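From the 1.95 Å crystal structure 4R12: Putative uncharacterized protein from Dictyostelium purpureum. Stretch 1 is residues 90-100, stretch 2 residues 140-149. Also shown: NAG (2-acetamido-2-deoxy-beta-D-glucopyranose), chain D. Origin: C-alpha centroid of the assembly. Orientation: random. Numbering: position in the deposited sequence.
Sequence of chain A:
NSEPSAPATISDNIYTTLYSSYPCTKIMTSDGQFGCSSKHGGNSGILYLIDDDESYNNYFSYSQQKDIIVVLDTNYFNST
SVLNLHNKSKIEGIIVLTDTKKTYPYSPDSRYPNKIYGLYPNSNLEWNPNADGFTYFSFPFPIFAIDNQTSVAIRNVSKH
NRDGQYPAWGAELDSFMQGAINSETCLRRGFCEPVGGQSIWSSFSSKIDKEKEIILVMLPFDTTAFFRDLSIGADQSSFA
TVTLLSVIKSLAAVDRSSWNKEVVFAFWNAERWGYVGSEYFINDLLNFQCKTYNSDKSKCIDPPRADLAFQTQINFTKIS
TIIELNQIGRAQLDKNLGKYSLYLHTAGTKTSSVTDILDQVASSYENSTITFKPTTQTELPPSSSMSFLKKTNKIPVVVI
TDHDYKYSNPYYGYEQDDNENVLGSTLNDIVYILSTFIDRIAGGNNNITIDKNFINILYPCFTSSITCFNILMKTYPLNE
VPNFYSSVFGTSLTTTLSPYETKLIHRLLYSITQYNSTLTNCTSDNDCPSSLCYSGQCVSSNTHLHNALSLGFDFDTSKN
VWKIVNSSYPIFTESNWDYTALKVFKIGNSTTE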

# COMPACT_ATOMS: atom_id res chain seq x y z
N LYS A 90 18.85 30.77 -1.48
CA LYS A 90 18.81 29.35 -1.66
C LYS A 90 17.64 28.85 -0.86
O LYS A 90 17.41 29.32 0.24
CB LYS A 90 20.12 28.71 -1.23
CG LYS A 90 20.44 27.42 -1.95
CD LYS A 90 21.06 26.41 -0.99
CE LYS A 90 22.25 25.69 -1.60
NZ LYS A 90 21.93 24.55 -2.50
N ILE A 91 16.89 27.94 -1.46
CA ILE A 91 15.73 27.38 -0.83
C ILE A 91 16.19 26.35 0.16
O ILE A 91 16.95 25.52 -0.17
CB ILE A 91 14.84 26.72 -1.87
CG1 ILE A 91 13.65 26.07 -1.21
CG2 ILE A 91 15.63 25.71 -2.66
CD1 ILE A 91 12.52 25.90 -2.18
N GLU A 92 15.74 26.44 1.38
CA GLU A 92 16.23 25.57 2.45
C GLU A 92 15.22 24.48 2.83
O GLU A 92 15.53 23.56 3.58
CB GLU A 92 16.61 26.40 3.67
CG GLU A 92 17.79 27.34 3.43
CD GLU A 92 19.09 26.59 3.18
OE1 GLU A 92 19.15 25.38 3.47
OE2 GLU A 92 20.06 27.22 2.69
N GLY A 93 14.02 24.59 2.31
CA GLY A 93 13.02 23.58 2.62
C GLY A 93 11.67 23.99 2.11
O GLY A 93 11.47 25.15 1.73
N ILE A 94 10.74 23.04 2.09
CA ILE A 94 9.38 23.32 1.66
C ILE A 94 8.39 22.72 2.66
O ILE A 94 8.59 21.61 3.16
CB ILE A 94 9.11 22.76 0.25
CG1 ILE A 94 9.91 23.55 -0.79
CG2 ILE A 94 7.62 22.81 -0.11
CD1 ILE A 94 9.89 22.92 -2.16
N ILE A 95 7.34 23.48 2.96
CA ILE A 95 6.21 22.98 3.73
C ILE A 95 4.99 22.98 2.83
O ILE A 95 4.65 24.00 2.23
CB ILE A 95 5.93 23.84 4.97
CG1 ILE A 95 7.15 23.86 5.89
CG2 ILE A 95 4.70 23.32 5.70
CD1 ILE A 95 7.01 24.79 7.08
N VAL A 96 4.35 21.82 2.72
CA VAL A 96 3.17 21.69 1.88
C VAL A 96 1.92 21.69 2.76
O VAL A 96 1.79 20.88 3.69
CB VAL A 96 3.21 20.42 1.00
CG1 VAL A 96 1.90 20.26 0.21
CG2 VAL A 96 4.43 20.46 0.06
N LEU A 97 1.02 22.62 2.47
CA LEU A 97 -0.20 22.79 3.24
C LEU A 97 -1.27 21.79 2.79
O LEU A 97 -1.40 21.50 1.60
CB LEU A 97 -0.72 24.23 3.08
CG LEU A 97 0.27 25.35 3.41
CD1 LEU A 97 -0.27 26.68 2.91
CD2 LEU A 97 0.56 25.42 4.90
N THR A 98 -2.01 21.26 3.75
CA THR A 98 -3.09 20.33 3.42
C THR A 98 -4.45 20.82 3.91
O THR A 98 -5.36 20.00 4.04
CB THR A 98 -2.83 18.93 4.02
OG1 THR A 98 -2.90 19.01 5.45
CG2 THR A 98 -1.45 18.41 3.61
N ASP A 99 -4.58 22.12 4.20
CA ASP A 99 -5.87 22.66 4.62
C ASP A 99 -6.80 22.87 3.42
O ASP A 99 -8.02 23.01 3.58
CB ASP A 99 -5.71 23.97 5.41
CG ASP A 99 -4.86 25.01 4.69
OD1 ASP A 99 -3.97 24.65 3.89
OD2 ASP A 99 -5.08 26.22 4.95
N THR A 100 -6.22 22.89 2.23
CA THR A 100 -6.98 22.83 0.98
C THR A 100 -6.46 21.67 0.12
O THR A 100 -5.35 21.18 0.34
CB THR A 100 -6.86 24.12 0.16
OG1 THR A 100 -5.49 24.32 -0.21
CG2 THR A 100 -7.36 25.33 0.96
C1 NAG D . -9.95 21.06 6.64
C2 NAG D . -10.63 20.61 5.37
C3 NAG D . -11.80 21.52 5.06
C4 NAG D . -12.70 21.73 6.27
C5 NAG D . -11.83 22.13 7.46
C6 NAG D . -12.57 22.29 8.76
C7 NAG D . -9.30 19.56 3.69
C8 NAG D . -8.49 19.76 2.48
N2 NAG D . -9.71 20.66 4.29
O3 NAG D . -12.50 20.92 3.99
O4 NAG D . -13.63 22.75 5.94
O5 NAG D . -10.92 21.08 7.66
O6 NAG D . -13.17 21.05 9.10
O7 NAG D . -9.57 18.47 4.12
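Stretch 2, residues 140-149: PFPIFAIDNQ

Stretch 2 lies beside stretch 1 as a parallel neighbour strand. Its extended segment, Ile-143 to Ile-146, runs in the same N-to-C direction as the strand of stretch 1; the two axes approach to 4.6 Å and cross at -20°. The register pairs Ile-94 with Ile-143, Ile-95 with Phe-144 and Val-96 with Ala-145, at CA-CA distances of 4.7, 5.0 and 4.5 Å.

The rule of the contact is alternation. Within stretch 1, Ile-94 and Val-96 turn both their N and their O toward stretch 2, while Ile-95 between them makes no backbone hydrogen bond to it. Ile-94 N donates to Pro-142 O at 3.0 Å, and Ile-94 O accepts from Phe-144 N, also at 3.0 Å. Phe-144 thus receives attention at both ends, for its O takes the hydrogen of Val-96 N at 2.7 Å, nearly straight at 167°. The ladder then slackens: Ile-146 N reaches Val-96 O at 3.3 Å in a weak bond. The next rung back is missing: Pro-142 has no N-H to give, and its CD lies 3.3 Å from Glu-92 O, so that carbonyl gets no hydrogen bond from stretch 2. The same acceptors that serve the ladder also take CA-H contacts, as in Ile-95 CA to Phe-144 O at 3.2 Å and Ile-143 CA to Ile-94 O at 3.3 Å.

Past the strand, a side chain takes over from the backbone. Thr-98, with chi1 in the p well, points its CB toward stretch 2, and its OG1 donates to Ile-146 O at 2.6 Å. This satisfies the last carbonyl of the strand just before the chain turns into a helix, where Asp-147 serves as N-cap for a backbone N beyond the stretch.

Apolar packing follows the register. Ile-94, Val-96, Ile-143 and Ala-145 share one face, with Ile-143 CG2 lying 4.0 Å from Ile-94 CB and 4.1 Å from Val-96 CG2. Ile-95 and Phe-144 turn to the other face. The end of Ile-146 reaches back, bringing its CD1 within 3.5 Å of Ile-95 CG2 and 4.0 Å of Leu-97 CD2. At the entrance, the Phe-141 ring meets Ile-94 CD1 through CE1 at 3.5 Å and Ile-91 CG2 through CE2 at 3.9 Å, while its CD1 lies 4.0 Å from the CA of Gly-93.

A sugar closes the far end. Asn-148 ND2 is bonded covalently to NAG C1 at 1.7 Å, and NAG N2 donates to Asp-99 O at 3.0 Å, so the glycan attached to one stretch satisfies a backbone acceptor of the other. The Asp-99 carboxylate finds its partners elsewhere in the structure.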

# COMPACT_ATOMS: atom_id res chain seq x y z
N PRO A 140 17.69 17.91 -2.41
CA PRO A 140 18.76 18.17 -1.43
C PRO A 140 18.31 19.00 -0.22
O PRO A 140 19.15 19.45 0.57
CB PRO A 140 19.79 18.94 -2.26
CG PRO A 140 18.96 19.69 -3.24
CD PRO A 140 17.80 18.77 -3.59
N PHE A 141 17.01 19.22 -0.10
CA PHE A 141 16.44 19.97 1.01
C PHE A 141 15.21 19.22 1.50
O PHE A 141 14.63 18.45 0.74
CB PHE A 141 16.07 21.40 0.58
CG PHE A 141 15.19 21.48 -0.65
CD1 PHE A 141 13.82 21.26 -0.56
CD2 PHE A 141 15.73 21.78 -1.89
CE1 PHE A 141 13.02 21.33 -1.70
CE2 PHE A 141 14.94 21.86 -3.02
CZ PHE A 141 13.58 21.64 -2.92
N PRO A 142 14.81 19.44 2.76
CA PRO A 142 13.67 18.67 3.27
C PRO A 142 12.33 19.22 2.80
O PRO A 142 12.18 20.43 2.56
CB PRO A 142 13.82 18.80 4.78
CG PRO A 142 14.47 20.13 4.97
CD PRO A 142 15.40 20.30 3.80
N ILE A 143 11.36 18.32 2.64
CA ILE A 143 10.00 18.70 2.34
C ILE A 143 9.07 18.01 3.35
O ILE A 143 9.14 16.79 3.53
CB ILE A 143 9.59 18.33 0.88
CG1 ILE A 143 10.64 18.84 -0.12
CG2 ILE A 143 8.21 18.90 0.54
CD1 ILE A 143 10.27 18.60 -1.59
N PHE A 144 8.26 18.81 4.04
CA PHE A 144 7.24 18.28 4.95
C PHE A 144 5.84 18.68 4.51
O PHE A 144 5.61 19.83 4.12
CB PHE A 144 7.41 18.80 6.38
CG PHE A 144 8.58 18.22 7.14
CD1 PHE A 144 9.85 18.19 6.59
CD2 PHE A 144 8.42 17.78 8.44
CE1 PHE A 144 10.93 17.70 7.32
CE2 PHE A 144 9.50 17.29 9.17
CZ PHE A 144 10.75 17.25 8.61
N ALA A 145 4.89 17.76 4.63
CA ALA A 145 3.49 18.13 4.69
C ALA A 145 3.10 18.26 6.16
O ALA A 145 3.77 17.72 7.05
CB ALA A 145 2.60 17.11 3.97
N ILE A 146 2.01 18.97 6.42
CA ILE A 146 1.51 19.16 7.78
C ILE A 146 -0.00 18.98 7.77
O ILE A 146 -0.63 19.16 6.72
CB ILE A 146 1.87 20.54 8.36
CG1 ILE A 146 1.70 21.63 7.29
CG2 ILE A 146 3.32 20.54 8.89
CD1 ILE A 146 1.88 23.03 7.82
N ASP A 147 -0.58 18.64 8.92
CA ASP A 147 -2.01 18.34 8.95
C ASP A 147 -2.86 19.58 8.76
O ASP A 147 -2.35 20.69 8.60
CB ASP A 147 -2.39 17.61 10.26
CG ASP A 147 -2.40 18.53 11.49
OD1 ASP A 147 -2.19 19.75 11.39
OD2 ASP A 147 -2.66 18.01 12.59
N ASN A 148 -4.17 19.40 8.76
CA ASN A 148 -5.11 20.49 8.44
C ASN A 148 -5.00 21.67 9.38
O ASN A 148 -4.77 22.77 8.96
CB ASN A 148 -6.55 19.99 8.41
CG ASN A 148 -7.51 20.93 7.73
OD1 ASN A 148 -7.38 22.12 7.80
ND2 ASN A 148 -8.47 20.38 7.08
N GLN A 149 -5.19 21.41 10.65
CA GLN A 149 -5.13 22.44 11.67
C GLN A 149 -3.81 23.20 11.62
O GLN A 149 -3.79 24.43 11.61
CB GLN A 149 -5.34 21.80 13.05
CG GLN A 149 -5.10 22.73 14.23
CD GLN A 149 -5.68 22.18 15.52
OE1 GLN A 149 -6.85 21.77 15.56
NE2 GLN A 149 -4.88 22.18 16.59